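PDB 6EUG: beta-glucanase from Bacteroides thetaiotaomicron, which probably hydrolyses beta-1,3-galactan linkages through this part, its family 43 glycoside hydrolase domain, where glucoimidazole is bound. Local coordinates for residues 196-204 with 231-239; 252-262 with 290-301. All blocks are in the same frame, centred on the assembly; numbering follows the deposited sequence. Where two conformers were deposited one is given.

Overall arrangement
Contacts 1 and 2 follow one another along the chain, with their centres about 12 Å apart, on the same side of the chain's centre. They share an antiparallel four-stranded sheet, in which strand 236-242 of contact 1 runs beside strand 252-256 of contact 2. Contact 1 places the end of helix 190-197 and helix 200-205 against the hairpin between strands 225-231 and 236-242. Contact 2 joins the edge strand 252-256, and the loop after it, to the next sheet along the chain. The salt bridge E232-R255 and the backbone pairing of the two strands tie them together. The sheets fit successive blades of the five-bladed family 43 propeller; the D233 and H261 side chains lie about 12 Å and about 9 Å from glucoimidazole.

Contact 1 (196-204 with 231-239); sequences IAKGMFVKR and SEDNLTLQI
The F201 ring turns its rim to the hairpin of 231-239, CE2 lying 3.3 Å from D233 OD2 and 3.9 Å from the L235 methyl CD1, with the backbone O of E232 at the ring edge. One face of this phenyl ring is overlapped by the guanidinium of R204, the other by the I196 methyl CD1. R204 starts with CG anti to the backbone N and bends about CG-CD (chi3 60°), which folds its end back over F201. From there it grips D233 end-on: NH1 reaches OD2 at 3.0 Å in an almost straight bond, NH2 reaches OD1 at 3.1 Å, and both nitrogens come from above the carboxylate plane. D233 sits in the type I' turn E232-L235 of a beta hairpin, followed by a classic bulge in which L235 and T236 both face S231; the hairpin joins the second and third strands of what fits a blade of the family 43 propeller, and the helical segment covers its end. The I196 and L235 side chains cross at about a right angle, meeting through their CD1 methyls. On the side of the E232 carboxylate, the V202 methyl CG2 lies 3.2 Å from E232 OE2. This buried carboxylate is held from several directions: OE1 takes the T236 hydroxyl (OG1, 2.8 Å) from above its plane and a salt bridge from R255, while OE2 accepts Q238 NE2 on its anti lone pair, Y229 binding the amide oxygen. A water links E232 OE1 with I196 O and F201 N.

Contact 2 (252-262 with 290-301); sequences KYIRIFPGGHN and RLLTADSMLGEW
Strand 252-256 and the turn after it face strand 290-294 and its following loop, with CA atoms 6.3 Å apart at I254 and L298 and 8.1 Å apart at N262 and R290. The two ends of the contact differ in kind. At the apolar end, K252 CD rests 3.6 Å from L298 CD1, and I254 lays CG1 near L298 CD2 while its CD1 reaches the loop backbone at G299 O. I256 carries CG1 between the backbone N and carbonyl carbon (chi1 56°), sending CD1 over the five-membered ring of W301 in a CH-pi contact. A294 CB covers the other indole face, and NE1 donates in the ring plane to M297 O, which together should hold the indole in its rotation. F257 follows, its CE2 3.8 Å from W301 CB, with L292 CD2 lying over one face of the F257 ring in a second CH-pi contact. At the polar end, R290 bends at chi2 (93°) and uses NH1 twice: nearly straight to G260 O (3.0 Å) and to N262 OD1 (2.9 Å), the latter approached from above the amide plane. T278 also bonds N262 OD1, and a water bridges G260 O to R290 NH2. Such side-chain packing between the outer strand of one sheet and the next sheet is characteristic of adjacent blades in the five-bladed family 43 propeller; its polar end lies toward the ligand pocket.

Contact 1 (196-204 with 231-239)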
loop_
_atom_site.group_PDB
_atom_site.type_symbol
_atom_site.label_atom_id
_atom_site.label_comp_id
_atom_site.label_asym_id
_atom_site.label_seq_id
_atom_site.Cartn_x
_atom_site.Cartn_y
_atom_site.Cartn_z
ATOM N N ILE A 196 16.604 -13.923 -10.505
ATOM C CA ILE A 196 15.702 -13.091 -9.701
ATOM C C ILE A 196 14.917 -13.976 -8.720
ATOM O O ILE A 196 14.822 -13.650 -7.541
ATOM C CB ILE A 196 14.737 -12.295 -10.600
ATOM C CG1 ILE A 196 15.540 -11.269 -11.433
ATOM C CG2 ILE A 196 13.617 -11.663 -9.788
ATOM C CD1 ILE A 196 16.192 -10.154 -10.619
ATOM N N ALA A 197 14.380 -15.093 -9.219
ATOM C CA ALA A 197 13.585 -16.000 -8.404
ATOM C C ALA A 197 14.380 -16.525 -7.195
ATOM O O ALA A 197 13.833 -16.644 -6.087
ATOM C CB ALA A 197 13.032 -17.129 -9.252
ATOM N N LYS A 198 15.663 -16.822 -7.421
ATOM C CA LYS A 198 16.574 -17.314 -6.384
ATOM C C LYS A 198 17.230 -16.263 -5.520
ATOM O O LYS A 198 18.022 -16.584 -4.618
ATOM C CB LYS A 198 17.634 -18.237 -7.019
ATOM C CG LYS A 198 17.032 -19.525 -7.590
ATOM C CD LYS A 198 18.094 -20.449 -8.222
ATOM C CE LYS A 198 17.694 -21.933 -8.348
ATOM N NZ LYS A 198 16.634 -22.277 -9.341
ATOM N N GLY A 199 16.948 -14.999 -5.787
ATOM C CA GLY A 199 17.368 -13.904 -4.888
ATOM C C GLY A 199 18.519 -12.983 -5.262
ATOM O O GLY A 199 19.086 -12.284 -4.386
ATOM N N MET A 200 18.820 -12.901 -6.535
ATOM C CA MET A 200 19.897 -12.057 -7.023
ATOM C C MET A 200 19.774 -10.609 -6.552
ATOM O O MET A 200 20.750 -10.016 -6.135
ATOM C CB MET A 200 19.954 -12.127 -8.557
ATOM C CG MET A 200 21.008 -11.231 -9.199
ATOM S SD MET A 200 21.322 -11.528 -10.965
ATOM C CE MET A 200 19.772 -11.008 -11.682
ATOM N N PHE A 201 18.574 -10.045 -6.647
ATOM C CA PHE A 201 18.399 -8.627 -6.195
ATOM C C PHE A 201 18.322 -8.471 -4.680
ATOM O O PHE A 201 18.603 -7.359 -4.138
ATOM C CB PHE A 201 17.198 -7.942 -6.920
ATOM C CG PHE A 201 17.454 -7.552 -8.382
ATOM C CD1 PHE A 201 18.697 -7.703 -9.018
ATOM C CD2 PHE A 201 16.412 -7.025 -9.130
ATOM C CE1 PHE A 201 18.861 -7.326 -10.363
ATOM C CE2 PHE A 201 16.570 -6.644 -10.461
ATOM C CZ PHE A 201 17.792 -6.793 -11.076
ATOM N N VAL A 202 17.932 -9.527 -3.964
ATOM C CA VAL A 202 18.069 -9.512 -2.513
ATOM C C VAL A 202 19.554 -9.339 -2.110
ATOM O O VAL A 202 19.890 -8.464 -1.279
ATOM C CB VAL A 202 17.491 -10.789 -1.850
ATOM C CG1 VAL A 202 17.700 -10.769 -0.337
ATOM C CG2 VAL A 202 15.996 -10.961 -2.161
ATOM N N LYS A 203 20.424 -10.155 -2.696
ATOM C CA LYS A 203 21.887 -10.077 -2.422
ATOM C C LYS A 203 22.465 -8.704 -2.841
ATOM O O LYS A 203 23.243 -8.112 -2.098
ATOM C CB LYS A 203 22.623 -11.251 -3.118
ATOM N N ARG A 204 22.026 -8.179 -3.991
ATOM C CA ARG A 204 22.440 -6.865 -4.485
ATOM C C ARG A 204 22.145 -5.784 -3.447
ATOM O O ARG A 204 22.979 -4.920 -3.185
ATOM C CB ARG A 204 21.710 -6.535 -5.783
ATOM C CG ARG A 204 22.168 -5.273 -6.505
ATOM C CD ARG A 204 21.165 -4.815 -7.554
ATOM N NE ARG A 204 19.839 -4.496 -6.986
ATOM C CZ ARG A 204 18.746 -4.186 -7.691
ATOM N NH1 ARG A 204 18.772 -4.131 -9.025
ATOM N NH2 ARG A 204 17.606 -3.904 -7.057
ATOM N N SER A 231 9.164 -4.814 -3.676
ATOM C CA SER A 231 10.637 -4.749 -3.485
ATOM C C SER A 231 11.407 -5.287 -4.712
ATOM O O SER A 231 10.798 -5.676 -5.706
ATOM C CB SER A 231 11.021 -5.580 -2.245
ATOM O OG SER A 231 12.335 -5.289 -1.757
ATOM N N GLU A 232 12.747 -5.314 -4.652
ATOM C CA GLU A 232 13.551 -5.913 -5.715
ATOM C C GLU A 232 13.175 -5.350 -7.127
ATOM O O GLU A 232 12.792 -6.092 -8.045
ATOM C CB GLU A 232 13.399 -7.450 -5.652
ATOM C CG GLU A 232 13.689 -8.082 -4.296
ATOM C CD GLU A 232 13.459 -9.587 -4.193
ATOM O OE1 GLU A 232 13.564 -10.337 -5.230
ATOM O OE2 GLU A 232 13.106 -10.053 -3.053
ATOM N N ASP A 233 13.276 -4.032 -7.287
ATOM C CA ASP A 233 12.943 -3.346 -8.556
ATOM C C ASP A 233 11.457 -3.617 -8.936
ATOM O O ASP A 233 11.141 -3.812 -10.124
ATOM C CB ASP A 233 13.902 -3.701 -9.725
ATOM C CG ASP A 233 15.301 -3.040 -9.607
ATOM O OD1 ASP A 233 15.568 -2.238 -8.730
ATOM O OD2 ASP A 233 16.200 -3.352 -10.397
ATOM N N ASN A 234 10.589 -3.666 -7.900
ATOM C CA ASN A 234 9.138 -3.951 -8.016
ATOM C C ASN A 234 8.804 -5.430 -8.356
ATOM O O ASN A 234 7.632 -5.786 -8.471
ATOM C CB ASN A 234 8.433 -3.025 -9.055
ATOM C CG ASN A 234 8.396 -1.557 -8.651
ATOM O OD1 ASN A 234 8.720 -1.181 -7.529
ATOM N ND2 ASN A 234 8.040 -0.711 -9.606
ATOM N N LEU A 235 9.805 -6.289 -8.498
ATOM C CA LEU A 235 9.582 -7.656 -8.985
ATOM C C LEU A 235 8.971 -8.626 -7.943
ATOM O O LEU A 235 8.393 -9.634 -8.322
ATOM C CB LEU A 235 10.877 -8.257 -9.551
ATOM C CG LEU A 235 11.464 -7.552 -10.787
ATOM C CD1 LEU A 235 12.942 -7.822 -11.002
ATOM C CD2 LEU A 235 10.686 -7.921 -12.023
ATOM N N THR A 236 9.155 -8.352 -6.660
ATOM C CA THR A 236 8.892 -9.350 -5.601
ATOM C C THR A 236 8.230 -8.646 -4.434
ATOM O O THR A 236 8.674 -7.523 -4.063
ATOM C CB THR A 236 10.251 -9.958 -5.137
ATOM O OG1 THR A 236 10.948 -10.518 -6.276
ATOM C CG2 THR A 236 10.045 -11.044 -4.076
ATOM N N LEU A 237 7.196 -9.264 -3.821
ATOM C CA LEU A 237 6.597 -8.697 -2.592
ATOM C C LEU A 237 7.400 -9.137 -1.360
ATOM O O LEU A 237 7.874 -10.272 -1.311
ATOM C CB LEU A 237 5.170 -9.158 -2.373
ATOM C CG LEU A 237 4.081 -8.554 -3.240
ATOM C CD1 LEU A 237 2.823 -9.365 -3.031
ATOM C CD2 LEU A 237 3.854 -7.082 -2.874
ATOM N N GLN A 238 7.549 -8.226 -0.386
ATOM C CA GLN A 238 8.113 -8.584 0.928
ATOM C C GLN A 238 7.159 -8.198 2.061
ATOM O O GLN A 238 6.387 -7.229 1.919
ATOM C CB GLN A 238 9.530 -8.005 1.120
ATOM C CG GLN A 238 10.571 -8.610 0.174
ATOM C CD GLN A 238 11.971 -8.005 0.306
ATOM O OE1 GLN A 238 12.214 -7.185 1.210
ATOM N NE2 GLN A 238 12.900 -8.386 -0.611
ATOM N N ILE A 239 7.169 -9.003 3.150
ATOM C CA ILE A 239 6.342 -8.781 4.349
ATOM C C ILE A 239 7.295 -8.755 5.527
ATOM O O ILE A 239 7.962 -9.768 5.770
ATOM C CB ILE A 239 5.298 -9.895 4.564
ATOM C CG1 ILE A 239 4.437 -10.054 3.302
ATOM C CG2 ILE A 239 4.449 -9.614 5.804
ATOM C CD1 ILE A 239 3.319 -11.094 3.399
HETATM O O HOH W 1 15.919 -11.169 -6.523
#

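Contact 2 (252-262 with 290-301)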
loop_
_atom_site.group_PDB
_atom_site.type_symbol
_atom_site.label_atom_id
_atom_site.label_comp_id
_atom_site.label_asym_id
_atom_site.label_seq_id
_atom_site.Cartn_x
_atom_site.Cartn_y
_atom_site.Cartn_z
ATOM N N LYS A 252 12.906 -9.447 10.903
ATOM C CA LYS A 252 12.203 -10.662 10.514
ATOM C C LYS A 252 11.293 -10.312 9.330
ATOM O O LYS A 252 10.433 -9.412 9.447
ATOM C CB LYS A 252 11.386 -11.208 11.698
ATOM C CG LYS A 252 10.691 -12.527 11.437
ATOM C CD LYS A 252 9.663 -12.900 12.497
ATOM C CE LYS A 252 10.260 -13.087 13.863
ATOM N NZ LYS A 252 9.306 -13.882 14.704
ATOM N N TYR A 253 11.511 -10.979 8.196
ATOM C CA TYR A 253 10.713 -10.752 6.983
ATOM C C TYR A 253 10.743 -11.940 6.045
ATOM O O TYR A 253 11.680 -12.745 6.117
ATOM C CB TYR A 253 11.152 -9.504 6.206
ATOM C CG TYR A 253 12.474 -9.527 5.417
ATOM C CD1 TYR A 253 13.705 -9.480 6.069
ATOM C CD2 TYR A 253 12.479 -9.521 3.995
ATOM C CE1 TYR A 253 14.901 -9.451 5.355
ATOM C CE2 TYR A 253 13.667 -9.494 3.267
ATOM C CZ TYR A 253 14.887 -9.449 3.936
ATOM O OH TYR A 253 16.069 -9.420 3.195
ATOM N N ILE A 254 9.741 -12.002 5.150
ATOM C CA ILE A 254 9.689 -13.008 4.069
ATOM C C ILE A 254 9.591 -12.315 2.683
ATOM O O ILE A 254 9.230 -11.127 2.581
ATOM C CB ILE A 254 8.557 -14.050 4.245
ATOM C CG1 ILE A 254 7.142 -13.418 4.137
ATOM C CG2 ILE A 254 8.772 -14.816 5.540
ATOM C CD1 ILE A 254 5.981 -14.392 4.001
ATOM N N ARG A 255 9.876 -13.080 1.633
ATOM C CA ARG A 255 9.698 -12.636 0.252
ATOM C C ARG A 255 8.785 -13.652 -0.462
ATOM O O ARG A 255 8.921 -14.872 -0.269
ATOM C CB ARG A 255 11.062 -12.451 -0.451
ATOM C CG ARG A 255 11.875 -13.710 -0.731
ATOM C CD ARG A 255 13.268 -13.390 -1.267
ATOM N NE ARG A 255 13.301 -12.935 -2.666
ATOM C CZ ARG A 255 13.499 -13.705 -3.736
ATOM N NH1 ARG A 255 13.680 -15.013 -3.621
ATOM N NH2 ARG A 255 13.562 -13.129 -4.943
ATOM N N ILE A 256 7.840 -13.152 -1.255
ATOM C CA ILE A 256 6.845 -13.994 -1.907
ATOM C C ILE A 256 6.618 -13.561 -3.352
ATOM O O ILE A 256 6.815 -12.387 -3.728
ATOM C CB ILE A 256 5.489 -14.042 -1.145
ATOM C CG1 ILE A 256 4.909 -12.615 -0.933
ATOM C CG2 ILE A 256 5.647 -14.768 0.197
ATOM C CD1 ILE A 256 3.488 -12.609 -0.377
ATOM N N PHE A 257 6.229 -14.526 -4.181
ATOM C CA PHE A 257 5.988 -14.286 -5.621
ATOM C C PHE A 257 7.119 -13.585 -6.339
ATOM O O PHE A 257 6.897 -12.571 -7.031
ATOM C CB PHE A 257 4.591 -13.619 -5.897
ATOM C CG PHE A 257 3.466 -14.371 -5.254
ATOM C CD1 PHE A 257 3.087 -15.604 -5.790
ATOM C CD2 PHE A 257 2.855 -13.914 -4.083
ATOM C CE1 PHE A 257 2.127 -16.385 -5.157
ATOM C CE2 PHE A 257 1.888 -14.694 -3.454
ATOM C CZ PHE A 257 1.540 -15.945 -3.999
ATOM N N PRO A 258 8.350 -14.131 -6.223
ATOM C CA PRO A 258 9.450 -13.477 -6.907
ATOM C C PRO A 258 9.336 -13.470 -8.432
ATOM O O PRO A 258 9.112 -14.511 -9.073
ATOM C CB PRO A 258 10.683 -14.226 -6.416
ATOM C CG PRO A 258 10.185 -15.552 -5.934
ATOM C CD PRO A 258 8.785 -15.294 -5.441
ATOM N N GLY A 259 9.512 -12.289 -9.003
ATOM C CA GLY A 259 9.312 -12.091 -10.422
ATOM C C GLY A 259 7.866 -11.872 -10.856
ATOM O O GLY A 259 7.610 -11.654 -12.047
ATOM N N GLY A 260 6.928 -11.923 -9.914
ATOM C CA GLY A 260 5.495 -11.768 -10.210
ATOM C C GLY A 260 4.962 -10.362 -10.491
ATOM O O GLY A 260 3.820 -10.214 -10.991
ATOM N N HIS A 261 5.749 -9.332 -10.158
ATOM C CA HIS A 261 5.387 -7.930 -10.430
ATOM C C HIS A 261 4.028 -7.536 -9.785
ATOM O O HIS A 261 3.218 -6.820 -10.384
ATOM C CB HIS A 261 5.334 -7.696 -11.969
ATOM C CG HIS A 261 6.397 -6.800 -12.510
ATOM N ND1 HIS A 261 6.743 -6.803 -13.847
ATOM C CD2 HIS A 261 7.144 -5.839 -11.923
ATOM C CE1 HIS A 261 7.686 -5.900 -14.047
ATOM N NE2 HIS A 261 7.932 -5.288 -12.898
ATOM N N ASN A 262 3.775 -8.016 -8.567
ATOM C CA ASN A 262 2.606 -7.598 -7.798
ATOM C C ASN A 262 2.844 -6.218 -7.155
ATOM O O ASN A 262 3.914 -5.968 -6.592
ATOM C CB ASN A 262 2.298 -8.628 -6.696
ATOM C CG ASN A 262 1.762 -9.936 -7.259
ATOM O OD1 ASN A 262 0.546 -10.041 -7.642
ATOM N ND2 ASN A 262 2.638 -10.941 -7.333
ATOM N N ARG A 290 -5.070 -9.621 -8.906
ATOM C CA ARG A 290 -4.710 -10.935 -8.385
ATOM C C ARG A 290 -5.259 -11.054 -6.947
ATOM O O ARG A 290 -5.338 -10.027 -6.202
ATOM C CB ARG A 290 -3.173 -11.125 -8.354
ATOM C CG ARG A 290 -2.459 -10.921 -9.710
ATOM C CD ARG A 290 -1.944 -9.521 -9.971
ATOM N NE ARG A 290 -1.263 -9.482 -11.261
ATOM C CZ ARG A 290 0.040 -9.642 -11.483
ATOM N NH1 ARG A 290 0.910 -9.839 -10.495
ATOM N NH2 ARG A 290 0.469 -9.603 -12.735
ATOM N N LEU A 291 -5.616 -12.282 -6.566
ATOM C CA LEU A 291 -5.955 -12.644 -5.177
ATOM C C LEU A 291 -4.887 -13.576 -4.602
ATOM O O LEU A 291 -4.571 -14.596 -5.213
ATOM C CB LEU A 291 -7.324 -13.317 -5.097
ATOM C CG LEU A 291 -7.841 -13.722 -3.721
ATOM C CD1 LEU A 291 -7.993 -12.472 -2.846
ATOM C CD2 LEU A 291 -9.159 -14.474 -3.817
ATOM N N LEU A 292 -4.343 -13.215 -3.433
ATOM C CA LEU A 292 -3.321 -14.005 -2.752
ATOM C C LEU A 292 -3.834 -14.418 -1.365
ATOM O O LEU A 292 -4.568 -13.651 -0.733
ATOM C CB LEU A 292 -2.019 -13.256 -2.648
ATOM C CG LEU A 292 -1.580 -12.390 -3.872
ATOM C CD1 LEU A 292 -0.349 -11.565 -3.538
ATOM C CD2 LEU A 292 -1.294 -13.260 -5.096
ATOM N N THR A 293 -3.455 -15.606 -0.896
ATOM C CA THR A 293 -3.914 -16.092 0.428
ATOM C C THR A 293 -2.849 -16.880 1.201
ATOM O O THR A 293 -1.966 -17.552 0.589
ATOM C CB THR A 293 -5.229 -16.896 0.283
ATOM O OG1 THR A 293 -5.834 -17.199 1.556
ATOM C CG2 THR A 293 -4.987 -18.214 -0.478
ATOM N N ALA A 294 -2.953 -16.804 2.534
ATOM C CA ALA A 294 -2.150 -17.591 3.465
ATOM C C ALA A 294 -2.913 -17.900 4.756
ATOM O O ALA A 294 -3.867 -17.167 5.129
ATOM C CB ALA A 294 -0.836 -16.894 3.811
ATOM N N ASP A 295 -2.481 -18.955 5.442
ATOM C CA ASP A 295 -3.003 -19.277 6.798
ATOM C C ASP A 295 -2.140 -18.804 7.963
ATOM O O ASP A 295 -2.456 -19.107 9.133
ATOM C CB ASP A 295 -3.323 -20.790 6.925
ATOM C CG ASP A 295 -4.461 -21.250 5.978
ATOM O OD1 ASP A 295 -5.258 -20.433 5.505
ATOM O OD2 ASP A 295 -4.554 -22.462 5.687
ATOM N N SER A 296 -1.017 -18.145 7.655
ATOM C CA SER A 296 -0.152 -17.471 8.645
ATOM C C SER A 296 0.549 -16.333 7.896
ATOM O O SER A 296 0.914 -16.500 6.730
ATOM C CB SER A 296 0.877 -18.429 9.244
ATOM O OG SER A 296 1.656 -17.792 10.259
ATOM N N MET A 297 0.704 -15.173 8.541
ATOM C CA MET A 297 1.228 -13.996 7.863
ATOM C C MET A 297 2.611 -14.229 7.260
ATOM O O MET A 297 2.851 -13.797 6.105
ATOM C CB MET A 297 1.280 -12.782 8.828
ATOM C CG MET A 297 1.803 -11.468 8.239
ATOM S SD MET A 297 0.765 -10.759 6.943
ATOM C CE MET A 297 -0.395 -9.833 7.923
ATOM N N LEU A 298 3.505 -14.854 8.025
ATOM C CA LEU A 298 4.869 -15.143 7.556
ATOM C C LEU A 298 5.047 -16.587 7.035
ATOM O O LEU A 298 6.191 -17.078 6.887
ATOM C CB LEU A 298 5.943 -14.795 8.592
ATOM C CG LEU A 298 5.914 -13.336 9.086
ATOM C CD1 LEU A 298 7.008 -13.094 10.097
ATOM C CD2 LEU A 298 6.088 -12.369 7.928
ATOM N N GLY A 299 3.942 -17.243 6.713
ATOM C CA GLY A 299 3.987 -18.578 6.078
ATOM C C GLY A 299 3.990 -18.539 4.562
ATOM O O GLY A 299 4.274 -17.513 3.972
ATOM N N GLU A 300 3.726 -19.685 3.929
ATOM C CA GLU A 300 3.597 -19.749 2.486
ATOM C C GLU A 300 2.296 -19.184 1.956
ATOM O O GLU A 300 1.234 -19.424 2.509
ATOM C CB GLU A 300 3.758 -21.200 2.002
ATOM C CG GLU A 300 5.166 -21.751 2.148
ATOM C CD GLU A 300 6.173 -21.176 1.154
ATOM O OE1 GLU A 300 5.806 -20.508 0.134
ATOM O OE2 GLU A 300 7.373 -21.419 1.407
ATOM N N TRP A 301 2.394 -18.396 0.879
ATOM C CA TRP A 301 1.253 -17.796 0.185
ATOM C C TRP A 301 0.975 -18.475 -1.192
ATOM O O TRP A 301 1.888 -19.036 -1.817
ATOM C CB TRP A 301 1.475 -16.291 -0.024
ATOM C CG TRP A 301 1.437 -15.427 1.269
ATOM C CD1 TRP A 301 2.338 -15.399 2.311
ATOM C CD2 TRP A 301 0.410 -14.523 1.610
ATOM N NE1 TRP A 301 1.917 -14.492 3.279
ATOM C CE2 TRP A 301 0.721 -13.974 2.884
ATOM C CE3 TRP A 301 -0.803 -14.156 0.986
ATOM C CZ2 TRP A 301 -0.105 -13.024 3.505
ATOM C CZ3 TRP A 301 -1.614 -13.234 1.610
ATOM C CH2 TRP A 301 -1.274 -12.689 2.866
HETATM O O HOH W 2 3.104 -9.847 -13.998
#